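Carboxylesterase (Ferroplasma acidiphilum, PDB 3WJ2) probably hydrolyses carboxylic ester bonds as an alpha/beta-hydrolase esterase from an acid-loving archaeon. Local coordinates at residues A164-C169 against N239-I244. Residues are numbered along the deposited sequence; the frame is centred on the assembly and turned at random.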
ATOM      1  N   ALA B 164      17.022  11.585  17.749  1.00  9.41           N
ATOM      2  CA  ALA B 164      17.893  12.737  17.432  1.00  9.30           C
ATOM      3  C   ALA B 164      19.099  12.817  18.336  1.00 10.47           C
ATOM      4  O   ALA B 164      20.191  13.150  17.870  1.00 12.69           O
ATOM      5  CB  ALA B 164      17.072  13.975  17.539  1.00 10.91           C
ATOM      6  N   LEU B 165      18.926  12.494  19.619  1.00 10.59           N
ATOM      7  CA  LEU B 165      20.066  12.647  20.532  1.00 11.25           C
ATOM      8  C   LEU B 165      21.109  11.599  20.112  1.00 13.65           C
ATOM      9  O   LEU B 165      22.316  11.900  20.219  1.00 12.53           O
ATOM     10  CB  LEU B 165      19.680  12.577  22.033  1.00 12.77           C
ATOM     11  CG  LEU B 165      19.352  11.190  22.576  1.00  9.83           C
ATOM     12  CD1 LEU B 165      20.602  10.554  23.132  1.00 11.85           C
ATOM     13  CD2 LEU B 165      18.394  11.397  23.779  1.00 12.35           C
ATOM     14  N   CYS B 166      20.689  10.413  19.618  1.00 11.74           N
ATOM     15  CA  CYS B 166      21.648   9.370  19.189  1.00 12.50           C
ATOM     16  C   CYS B 166      22.450   9.899  18.027  1.00 13.22           C
ATOM     17  O   CYS B 166      23.678   9.706  18.017  1.00 14.61           O
ATOM     18  CB  CYS B 166      20.967   8.095  18.785  1.00 10.22           C
ATOM     19  SG  CYS B 166      20.265   7.274  20.299  1.00 12.73           S
ATOM     20  N   LEU B 167      21.801  10.589  17.113  1.00 13.31           N
ATOM     21  CA  LEU B 167      22.526  11.144  15.943  1.00 14.04           C
ATOM     22  C   LEU B 167      23.580  12.138  16.434  1.00 14.64           C
ATOM     23  O   LEU B 167      24.720  12.176  15.929  1.00 14.74           O
ATOM     24  CB  LEU B 167      21.567  11.943  15.054  1.00 12.79           C
ATOM     25  CG  LEU B 167      20.807  11.081  14.093  1.00 17.12           C
ATOM     26  CD1 LEU B 167      19.769  11.912  13.395  1.00 19.99           C
ATOM     27  CD2 LEU B 167      21.817  10.482  12.910  1.00 19.37           C
ATOM     28  N   LYS B 168      23.249  12.979  17.412  1.00 13.17           N
ATOM     29  CA  LYS B 168      24.267  13.968  17.877  1.00 14.19           C
ATOM     30  C   LYS B 168      25.412  13.278  18.643  1.00 14.04           C
ATOM     31  O   LYS B 168      26.624  13.701  18.535  1.00 14.49           O
ATOM     32  CB  LYS B 168      23.576  15.048  18.755  1.00 12.90           C
ATOM     33  CG  LYS B 168      24.628  16.107  19.213  1.00 13.68           C
ATOM     34  CD  LYS B 168      24.037  17.329  19.887  1.00 14.63           C
ATOM     35  CE  LYS B 168      25.245  18.097  20.620  1.00 15.76           C
ATOM     36  NZ  LYS B 168      24.555  19.439  21.035  1.00 20.75           N
ATOM     37  N   CYS B 169      25.138  12.247  19.439  1.00 14.29           N
ATOM     38  CA  CYS B 169      26.201  11.432  20.094  1.00 13.09           C
ATOM     39  C   CYS B 169      27.097  10.882  19.012  1.00 16.63           C
ATOM     40  O   CYS B 169      28.351  11.002  19.171  1.00 18.15           O
ATOM     41  CB  CYS B 169      25.624  10.236  20.909  1.00 13.91           C
ATOM     42  SG  CYS B 169      24.688  10.768  22.375  1.00 15.66           S
ATOM     43  N   ASN B 239      26.806   3.759  12.675  1.00 18.37           N
ATOM     44  CA  ASN B 239      27.347   3.813  13.971  1.00 18.42           C
ATOM     45  C   ASN B 239      26.363   4.404  14.985  1.00 18.30           C
ATOM     46  O   ASN B 239      26.757   4.828  16.070  1.00 21.55           O
ATOM     47  CB  ASN B 239      28.649   4.609  13.979  1.00 20.10           C
ATOM     48  CG  ASN B 239      29.696   3.924  13.071  1.00 26.73           C
ATOM     49  OD1 ASN B 239      29.854   2.701  13.173  1.00 32.34           O
ATOM     50  ND2 ASN B 239      30.327   4.667  12.161  1.00 29.10           N
ATOM     51  N   LEU B 240      25.091   4.265  14.653  1.00 18.57           N
ATOM     52  CA  LEU B 240      24.020   4.555  15.673  1.00 15.86           C
ATOM     53  C   LEU B 240      23.747   3.339  16.572  1.00 15.25           C
ATOM     54  O   LEU B 240      24.046   2.179  16.198  1.00 18.49           O
ATOM     55  CB  LEU B 240      22.749   4.928  14.925  1.00 13.55           C
ATOM     56  CG  LEU B 240      22.833   6.281  14.249  1.00 15.61           C
ATOM     57  CD1 LEU B 240      21.662   6.653  13.409  1.00 15.08           C
ATOM     58  CD2 LEU B 240      23.129   7.457  15.298  1.00 17.07           C
ATOM     59  N   PRO B 241      23.172   3.565  17.756  1.00 14.76           N
ATOM     60  CA  PRO B 241      22.812   2.460  18.631  1.00 13.70           C
ATOM     61  C   PRO B 241      21.749   1.510  18.057  1.00 13.20           C
ATOM     62  O   PRO B 241      20.921   1.932  17.264  1.00 12.34           O
ATOM     63  CB  PRO B 241      22.166   3.171  19.840  1.00 15.42           C
ATOM     64  CG  PRO B 241      22.664   4.642  19.788  1.00 16.35           C
ATOM     65  CD  PRO B 241      22.705   4.878  18.251  1.00 13.66           C
ATOM     66  N   PRO B 242      21.799   0.231  18.462  1.00 12.73           N
ATOM     67  CA  PRO B 242      20.784  -0.761  18.033  1.00 13.35           C
ATOM     68  C   PRO B 242      19.387  -0.117  18.304  1.00 12.34           C
ATOM     69  O   PRO B 242      19.248   0.600  19.327  1.00 11.95           O
ATOM     70  CB  PRO B 242      21.048  -1.939  18.951  1.00 15.57           C
ATOM     71  CG  PRO B 242      22.577  -1.765  19.285  1.00 18.73           C
ATOM     72  CD  PRO B 242      22.804  -0.321  19.397  1.00 15.33           C
ATOM     73  N   ALA B 243      18.449  -0.390  17.408  1.00 10.55           N
ATOM     74  CA  ALA B 243      17.151   0.269  17.488  1.00 11.05           C
ATOM     75  C   ALA B 243      16.036  -0.792  17.582  1.00 11.47           C
ATOM     76  O   ALA B 243      16.120  -1.926  17.000  1.00 10.82           O
ATOM     77  CB  ALA B 243      16.880   1.115  16.272  1.00 10.94           C
ATOM     78  N   ILE B 244      14.978  -0.384  18.322  1.00  9.17           N
ATOM     79  CA  ILE B 244      13.658  -1.063  18.211  1.00  9.40           C
ATOM     80  C   ILE B 244      12.701   0.035  17.743  1.00 11.05           C
ATOM     81  O   ILE B 244      12.582   1.096  18.396  1.00 12.34           O
ATOM     82  CB  ILE B 244      13.199  -1.603  19.528  1.00 10.39           C
ATOM     83  CG1 ILE B 244      14.225  -2.586  20.118  1.00 12.22           C
ATOM     84  CG2 ILE B 244      11.782  -2.238  19.409  1.00 11.91           C
ATOM     85  CD1 ILE B 244      13.895  -2.994  21.656  1.00 14.60           C
TER
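Cys166 and Leu167 on one side, Leu240 and Pro241 on the other, illustrate how a helix of an alpha/beta hydrolase is fitted to the loop that leads into strand 243-248: between these two segments the fit is made by van der Waals contact, without hydrogen bonds. Cys166 can be followed from its root outward. Its CB lies 3.7 Å from CD of Pro241, and its SG, a bond further on, reaches CG of the same ring at 3.6 Å, which sets the cysteine alongside the CG–CD edge of the pyrrolidine. The sulfur takes this place because it stands opposite the carbonyl carbon about CA–CB (chi1 -70°), next to the backbone N. Leu240 reaches the helix a little further along. Its CD2 methyl sits 3.6 Å from the carbonyl O of Cys166 and 3.8 Å from CA of Leu167, thus packing on main chain, whereas CD1 meets CD2 of Leu167 at 3.9 Å. Although CB of Leu167 points away from the loop, its CD2 branch turns back to meet that methyl, and the two leucine side chains run aslant to each other. Replacing Pro241 with a glycine would probably open a gap beside the sulfur of Cys166, where the ring carbons now lie, and let the loop's backbone turn more freely. All four touching residues are buried. Helix 157-172, which follows strand 150-155 and the probable nucleophile elbow at Ser156, here packs against the lead-in to strand 243-248; Gln180, at the start of the intervening strand 180-183, touches both Cys166 and Leu240, and helix 254-266 adds Tyr260 against Leu167 and Leu264 against Leu240.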